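Local atomic coordinates of sweet protein mabinlin-2 chain B (Capparis masaikai, PDB entry 2DS2), a protein that is one chain of a heat-stable 2S seed storage albumin that stores nutrients in the seed and induces a sweet taste. Residues V17-V22 with N60-G65; V25-A30 with R47-A52; A52-N57 with I64-F69. One frame throughout, in Å; residues are numbered along the deposited sequence.

Contact 1: residues V17-V22 with N60-G65; sequences VDRPCV and NIPNIG
Ile64 meets Arg19 and Val22 where two loops of the 2S albumin fold come together, the one leading into helix 22-36 and the one that leaves helix 42-58. Asn60 ends the latter helix in a Schellman motif. The CB of Ile64 faces the 17-22 loop. From there CG1 lies beside the backbone N (chi1 -57°) and passes close to the guanidinium of Arg19, 3.2 Å from its NH1. CD1 continues in an extended line (chi2 177°); it too lies 3.2 Å from Arg19 NH1, so the packing here is tight. CD1 also meets Val22, tip to tip, with Ile64 CD1 3.7 Å from Val22 CG2. On this side the head of Arg19 meets mostly carbons: Ile61 CG2 lies over one face, 3.8 Å from Arg19 NH2. Arg19 NH2 is also 2.7 Å from Asn63 N, but both are donors and no hydrogen bond joins the two segments. Behind these loops, Val22 and Ile64 both rest on Pro56 of helix 42-58, and the neighbouring Cys21 is disulfide-bonded to another chain. Pro62 crosses Arg19 at about a right angle, its CB at the guanidinium edge, 3.1 Å from Arg19 NH2.

Contact 2: residues V25-A30 with R47-A52; sequences VLRQAA and RLFDAA
Ala30 points its methyl group into helix 42-58, where three side chains of the 47-52 segment receive it. Ala30 CB lies 3.6 Å from Leu48 CD2, 3.7 Å from Phe49 CE1 and 3.8 Å from Ala52 CB. The small Ala30 and Ala52 probably allow the backbones to approach, Leu26 CA and Ala52 CA being 5.8 Å apart. Leu48 CD2 also packs against the Ala30 carbonyl, 3.6 Å from Ala30 O. One turn earlier on the first helix, Leu26 CD1 sits 3.5 Å from Ala52 O, and in return the Ala52 methyl lies near the Leu26 carbonyl. The core of the contact is methyl packing, with carbonyl oxygens and one guanidinium at its margins; no hydrogen bond crosses. On the flank, Arg27 starts away from the second helix: CG is anti to the backbone N (chi1 -176°), the chain turns at chi2 (67°), and its end comes nearer. The rim of Phe49 lies over one face of its guanidinium, CE1 offset from the middle, while Arg27 NH1 sits near the plane of the ring at 4.3 Å from Phe49 CE1, an edge-on approach and not a cation-pi stack. Within the second helix, Leu48 CD2 covers one face of the Phe49 ring toward its rim. Farther out, Leu48 reaches Val33, Leu34 and Ile39, and Leu26 touches Leu14 of helix 6-14. The axes of segments 25-30 and 47-52 run roughly antiparallel, at 152°, with a closest approach of 9.4 Å, as expected of a helical hairpin in a 2S albumin of the prolamin clan.

Contact 3: residues A52-N57 with I64-F69; sequences ARNLPN and IGACPF
Arg53 O, a helix carbonyl, takes its hydrogen bond from Cys67 N in the C-terminal loop, at 2.8 Å and an N-H...O angle of 158°. This happens where helix 42-58 is kinked: Asn57 N, the usual partner of Arg53 O, makes only a weak bond to Asn54 O, and Pro56 has no N-H to give to Ala52 O. Cys67 N approaches at 129° at the oxygen, tilted out of the carbonyl plane, and Ala66 CA adds a C-H...O contact at 3.1 Å to Arg53 O. Pro56 in turn packs its ring on the loop, with CG 3.7 Å from Cys67 SG and CB 3.6 Å from Ile64 CG2. Phe69 CG lies between backbone N and carbonyl carbon (chi1 54°), turned toward helix 42-58, and the ring presents an edge to Ala52, with CZ 3.7 Å from Ala52 CB. The Arg53 guanidinium lies almost parallel to the plane of this ring and forms a salt bridge with Asp50. An alanine at Arg53 would probably leave Asp50 without that charged partner and the Phe69 ring without its neighbouring methylenes. The loop is tied across to helix 22-36 by the Cys67-Cys23 disulfide, and Phe69 touches Arg27 of that helix, so 64-69 runs along helix 42-58 and is fastened to both helices.

In the fold
Contact 2 is near the centre of the chain, with contact 3 about 8 Å from it and contact 1 about 14 Å, centre to centre; contacts 1 and 3 are about 9 Å apart. In sequence, contact 1 spans from the loop before helix 22-36 to the loop after helix 42-58, contact 2 lies within that span, and contact 3 follows contact 2. Contacts 2 and 3 share helix 42-58 and Ala52; contacts 1 and 3 share Ile64 and Gly65, and Leu26 packs on Leu55 and Pro56 between the helices. Together they join the helical hairpin to the C-terminal loop, consistent with a compact, disulfide-braced, heat-stable protein.

Contact 1: residues V17-V22 with N60-G65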
# COMPACT_ATOMS: atom_id res chain seq x y z
N VAL B 17 3.46 -7.98 -9.06
CA VAL B 17 4.79 -7.87 -8.47
C VAL B 17 5.20 -9.22 -7.87
O VAL B 17 4.35 -10.02 -7.47
CB VAL B 17 4.83 -6.81 -7.35
CG1 VAL B 17 4.39 -5.46 -7.89
CG2 VAL B 17 3.96 -7.23 -6.19
N ASP B 18 6.50 -9.48 -7.83
CA ASP B 18 7.00 -10.72 -7.26
C ASP B 18 6.51 -10.82 -5.82
O ASP B 18 6.55 -9.84 -5.08
CB ASP B 18 8.53 -10.74 -7.28
CG ASP B 18 9.09 -11.18 -8.63
OD1 ASP B 18 8.69 -10.61 -9.66
OD2 ASP B 18 9.95 -12.09 -8.64
N ARG B 19 6.04 -12.01 -5.43
CA ARG B 19 5.52 -12.22 -4.09
C ARG B 19 6.45 -11.71 -2.99
O ARG B 19 6.00 -11.13 -2.01
CB ARG B 19 5.20 -13.70 -3.88
CG ARG B 19 4.19 -14.24 -4.90
CD ARG B 19 3.77 -15.68 -4.63
NE ARG B 19 2.49 -15.76 -3.93
CZ ARG B 19 2.32 -15.51 -2.63
NH1 ARG B 19 3.35 -15.18 -1.88
NH2 ARG B 19 1.11 -15.60 -2.10
N PRO B 20 7.78 -11.92 -3.14
CA PRO B 20 8.68 -11.42 -2.10
C PRO B 20 8.79 -9.90 -2.08
O PRO B 20 9.35 -9.32 -1.16
CB PRO B 20 10.01 -12.11 -2.44
CG PRO B 20 9.93 -12.31 -3.92
CD PRO B 20 8.50 -12.76 -4.11
N CYS B 21 8.27 -9.26 -3.12
CA CYS B 21 8.30 -7.80 -3.21
C CYS B 21 6.98 -7.16 -2.78
O CYS B 21 6.88 -5.94 -2.71
CB CYS B 21 8.60 -7.34 -4.63
SG CYS B 21 10.35 -7.43 -5.11
N VAL B 22 5.98 -7.98 -2.50
CA VAL B 22 4.69 -7.45 -2.11
C VAL B 22 4.76 -6.49 -0.93
O VAL B 22 4.31 -5.35 -1.03
CB VAL B 22 3.69 -8.59 -1.78
CG1 VAL B 22 2.45 -8.03 -1.12
CG2 VAL B 22 3.30 -9.32 -3.06
N ASN B 60 -6.50 -10.69 -1.38
CA ASN B 60 -6.52 -12.14 -1.42
C ASN B 60 -5.30 -12.74 -2.11
O ASN B 60 -5.40 -13.69 -2.88
CB ASN B 60 -7.81 -12.64 -2.07
CG ASN B 60 -9.05 -12.27 -1.27
OD1 ASN B 60 -9.09 -12.47 -0.05
ND2 ASN B 60 -10.06 -11.74 -1.94
N ILE B 61 -4.13 -12.17 -1.82
CA ILE B 61 -2.88 -12.68 -2.37
C ILE B 61 -2.62 -13.96 -1.57
O ILE B 61 -2.47 -13.91 -0.35
CB ILE B 61 -1.72 -11.69 -2.13
CG1 ILE B 61 -2.06 -10.32 -2.72
CG2 ILE B 61 -0.44 -12.24 -2.75
CD1 ILE B 61 -2.35 -10.34 -4.20
N PRO B 62 -2.55 -15.11 -2.25
CA PRO B 62 -2.32 -16.43 -1.66
C PRO B 62 -1.69 -16.53 -0.27
O PRO B 62 -2.36 -16.32 0.74
CB PRO B 62 -1.50 -17.13 -2.74
CG PRO B 62 -2.21 -16.68 -3.97
CD PRO B 62 -2.46 -15.19 -3.72
N ASN B 63 -0.40 -16.85 -0.22
CA ASN B 63 0.28 -17.02 1.06
C ASN B 63 1.01 -15.79 1.59
O ASN B 63 2.22 -15.82 1.79
CB ASN B 63 1.27 -18.18 0.97
CG ASN B 63 0.57 -19.52 0.87
OD1 ASN B 63 -0.07 -19.97 1.82
ND2 ASN B 63 0.68 -20.15 -0.29
N ILE B 64 0.26 -14.71 1.82
CA ILE B 64 0.83 -13.49 2.35
C ILE B 64 -0.19 -12.83 3.26
O ILE B 64 -1.30 -12.53 2.84
CB ILE B 64 1.20 -12.48 1.23
CG1 ILE B 64 2.16 -13.13 0.23
CG2 ILE B 64 1.85 -11.24 1.83
CD1 ILE B 64 2.52 -12.25 -0.94
N GLY B 65 0.19 -12.63 4.51
CA GLY B 65 -0.72 -11.99 5.44
C GLY B 65 -0.38 -10.52 5.56
O GLY B 65 0.34 -9.97 4.72

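Contact 2: residues V25-A30 with R47-A52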
# COMPACT_ATOMS: atom_id res chain seq x y z
N VAL B 25 6.94 -3.22 -1.69
CA VAL B 25 6.31 -2.20 -2.54
C VAL B 25 5.17 -1.51 -1.80
O VAL B 25 4.90 -0.33 -2.03
CB VAL B 25 5.78 -2.75 -3.89
CG1 VAL B 25 6.91 -3.42 -4.66
CG2 VAL B 25 4.61 -3.70 -3.66
N LEU B 26 4.50 -2.23 -0.90
CA LEU B 26 3.41 -1.63 -0.13
C LEU B 26 3.99 -0.65 0.88
O LEU B 26 3.38 0.38 1.19
CB LEU B 26 2.59 -2.71 0.58
CG LEU B 26 1.58 -3.42 -0.33
CD1 LEU B 26 0.91 -4.60 0.40
CD2 LEU B 26 0.53 -2.41 -0.76
N ARG B 27 5.18 -0.95 1.40
CA ARG B 27 5.82 -0.04 2.34
C ARG B 27 6.10 1.26 1.58
O ARG B 27 5.89 2.36 2.10
CB ARG B 27 7.13 -0.64 2.84
CG ARG B 27 7.84 0.19 3.89
CD ARG B 27 7.05 0.22 5.19
NE ARG B 27 7.84 0.72 6.31
CZ ARG B 27 8.40 1.93 6.35
NH1 ARG B 27 8.24 2.77 5.34
NH2 ARG B 27 9.10 2.30 7.41
N GLN B 28 6.57 1.13 0.34
CA GLN B 28 6.89 2.29 -0.48
C GLN B 28 5.64 3.07 -0.87
O GLN B 28 5.67 4.30 -0.97
CB GLN B 28 7.65 1.87 -1.74
CG GLN B 28 9.02 1.28 -1.44
CD GLN B 28 9.95 2.28 -0.76
OE1 GLN B 28 10.87 1.90 -0.03
NE2 GLN B 28 9.72 3.57 -1.01
N ALA B 29 4.54 2.36 -1.08
CA ALA B 29 3.29 3.03 -1.43
C ALA B 29 2.84 3.83 -0.22
O ALA B 29 2.37 4.96 -0.33
CB ALA B 29 2.22 2.01 -1.82
N ALA B 30 2.99 3.25 0.96
CA ALA B 30 2.60 3.94 2.18
C ALA B 30 3.45 5.18 2.40
O ALA B 30 2.95 6.23 2.75
CB ALA B 30 2.73 3.00 3.38
N ARG B 47 -3.72 4.66 10.57
CA ARG B 47 -4.66 4.10 9.61
C ARG B 47 -4.02 3.95 8.23
O ARG B 47 -4.29 3.00 7.52
CB ARG B 47 -5.90 4.99 9.51
CG ARG B 47 -7.01 4.59 10.50
CD ARG B 47 -7.44 5.76 11.36
NE ARG B 47 -8.02 6.86 10.59
CZ ARG B 47 -8.37 8.03 11.12
NH1 ARG B 47 -8.89 8.98 10.36
NH2 ARG B 47 -8.21 8.24 12.42
N LEU B 48 -3.16 4.90 7.88
CA LEU B 48 -2.47 4.85 6.59
C LEU B 48 -1.70 3.53 6.50
O LEU B 48 -1.89 2.74 5.58
CB LEU B 48 -1.51 6.04 6.48
CG LEU B 48 -0.68 6.23 5.21
CD1 LEU B 48 -0.05 7.61 5.25
CD2 LEU B 48 0.41 5.17 5.11
N PHE B 49 -0.83 3.30 7.48
CA PHE B 49 -0.03 2.08 7.49
C PHE B 49 -0.83 0.80 7.69
O PHE B 49 -0.47 -0.25 7.16
CB PHE B 49 1.09 2.22 8.52
CG PHE B 49 2.22 3.08 8.06
CD1 PHE B 49 3.22 2.56 7.25
CD2 PHE B 49 2.25 4.44 8.36
CE1 PHE B 49 4.24 3.37 6.75
CE2 PHE B 49 3.26 5.26 7.87
CZ PHE B 49 4.25 4.72 7.06
N ASP B 50 -1.92 0.89 8.45
CA ASP B 50 -2.77 -0.29 8.64
C ASP B 50 -3.34 -0.69 7.29
O ASP B 50 -3.36 -1.87 6.94
CB ASP B 50 -3.93 0.02 9.59
CG ASP B 50 -3.55 -0.16 11.04
OD1 ASP B 50 -4.38 0.17 11.92
OD2 ASP B 50 -2.42 -0.63 11.30
N ALA B 51 -3.79 0.30 6.53
CA ALA B 51 -4.36 0.07 5.21
C ALA B 51 -3.34 -0.62 4.30
O ALA B 51 -3.66 -1.61 3.64
CB ALA B 51 -4.82 1.39 4.59
N ALA B 52 -2.12 -0.09 4.28
CA ALA B 52 -1.07 -0.65 3.44
C ALA B 52 -0.73 -2.08 3.86
O ALA B 52 -0.69 -2.98 3.03
CB ALA B 52 0.19 0.22 3.51

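Contact 3: residues A52-N57 with I64-F69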
# COMPACT_ATOMS: atom_id res chain seq x y z
N ALA B 52 -2.12 -0.09 4.28
CA ALA B 52 -1.07 -0.65 3.44
C ALA B 52 -0.73 -2.08 3.86
O ALA B 52 -0.69 -2.98 3.03
CB ALA B 52 0.19 0.22 3.51
N ARG B 53 -0.51 -2.26 5.16
CA ARG B 53 -0.17 -3.57 5.71
C ARG B 53 -1.18 -4.68 5.40
O ARG B 53 -0.79 -5.82 5.15
CB ARG B 53 0.02 -3.47 7.23
CG ARG B 53 1.30 -2.77 7.64
CD ARG B 53 1.47 -2.68 9.15
NE ARG B 53 0.68 -1.59 9.73
CZ ARG B 53 0.88 -1.10 10.95
NH1 ARG B 53 0.12 -0.11 11.40
NH2 ARG B 53 1.85 -1.59 11.71
N ASN B 54 -2.46 -4.33 5.42
CA ASN B 54 -3.54 -5.29 5.17
C ASN B 54 -3.85 -5.60 3.72
O ASN B 54 -4.58 -6.55 3.44
CB ASN B 54 -4.85 -4.82 5.82
CG ASN B 54 -4.82 -4.91 7.33
OD1 ASN B 54 -4.36 -5.90 7.90
ND2 ASN B 54 -5.35 -3.89 7.99
N LEU B 55 -3.32 -4.81 2.79
CA LEU B 55 -3.64 -5.06 1.40
C LEU B 55 -3.39 -6.47 0.87
O LEU B 55 -4.15 -6.96 0.04
CB LEU B 55 -2.93 -4.02 0.52
CG LEU B 55 -3.79 -2.76 0.36
CD1 LEU B 55 -2.95 -1.62 -0.18
CD2 LEU B 55 -4.94 -3.07 -0.57
N PRO B 56 -2.34 -7.17 1.36
CA PRO B 56 -2.16 -8.52 0.82
C PRO B 56 -3.38 -9.40 1.09
O PRO B 56 -3.77 -10.21 0.24
CB PRO B 56 -0.92 -9.01 1.56
CG PRO B 56 -0.14 -7.74 1.77
CD PRO B 56 -1.23 -6.80 2.24
N ASN B 57 -3.99 -9.22 2.25
CA ASN B 57 -5.18 -9.99 2.62
C ASN B 57 -6.42 -9.46 1.91
O ASN B 57 -7.25 -10.23 1.43
CB ASN B 57 -5.38 -9.96 4.13
CG ASN B 57 -4.30 -10.70 4.88
OD1 ASN B 57 -3.88 -11.79 4.47
ND2 ASN B 57 -3.86 -10.14 5.99
N ILE B 64 0.26 -14.71 1.82
CA ILE B 64 0.83 -13.49 2.35
C ILE B 64 -0.19 -12.83 3.26
O ILE B 64 -1.30 -12.53 2.84
CB ILE B 64 1.20 -12.48 1.23
CG1 ILE B 64 2.16 -13.13 0.23
CG2 ILE B 64 1.85 -11.24 1.83
CD1 ILE B 64 2.52 -12.25 -0.94
N GLY B 65 0.19 -12.63 4.51
CA GLY B 65 -0.72 -11.99 5.44
C GLY B 65 -0.38 -10.52 5.56
O GLY B 65 0.34 -9.97 4.72
N ALA B 66 -0.90 -9.88 6.60
CA ALA B 66 -0.64 -8.47 6.82
C ALA B 66 0.87 -8.23 6.97
O ALA B 66 1.55 -8.96 7.69
CB ALA B 66 -1.37 -7.99 8.07
N CYS B 67 1.38 -7.22 6.27
CA CYS B 67 2.79 -6.88 6.33
C CYS B 67 3.08 -6.25 7.68
O CYS B 67 2.43 -5.30 8.08
CB CYS B 67 3.17 -5.89 5.22
SG CYS B 67 2.91 -6.49 3.53
N PRO B 68 4.06 -6.79 8.41
CA PRO B 68 4.38 -6.22 9.72
C PRO B 68 5.35 -5.06 9.68
O PRO B 68 6.00 -4.76 10.68
CB PRO B 68 4.94 -7.42 10.47
CG PRO B 68 5.71 -8.12 9.40
CD PRO B 68 4.74 -8.09 8.22
N PHE B 69 5.47 -4.38 8.53
CA PHE B 69 6.41 -3.27 8.45
C PHE B 69 6.04 -2.10 9.35
O PHE B 69 4.87 -1.77 9.52
CB PHE B 69 6.62 -2.80 7.00
CG PHE B 69 5.36 -2.46 6.25
CD1 PHE B 69 4.49 -1.47 6.70
CD2 PHE B 69 5.06 -3.10 5.05
CE1 PHE B 69 3.36 -1.11 5.96
CE2 PHE B 69 3.94 -2.76 4.30
CZ PHE B 69 3.09 -1.76 4.76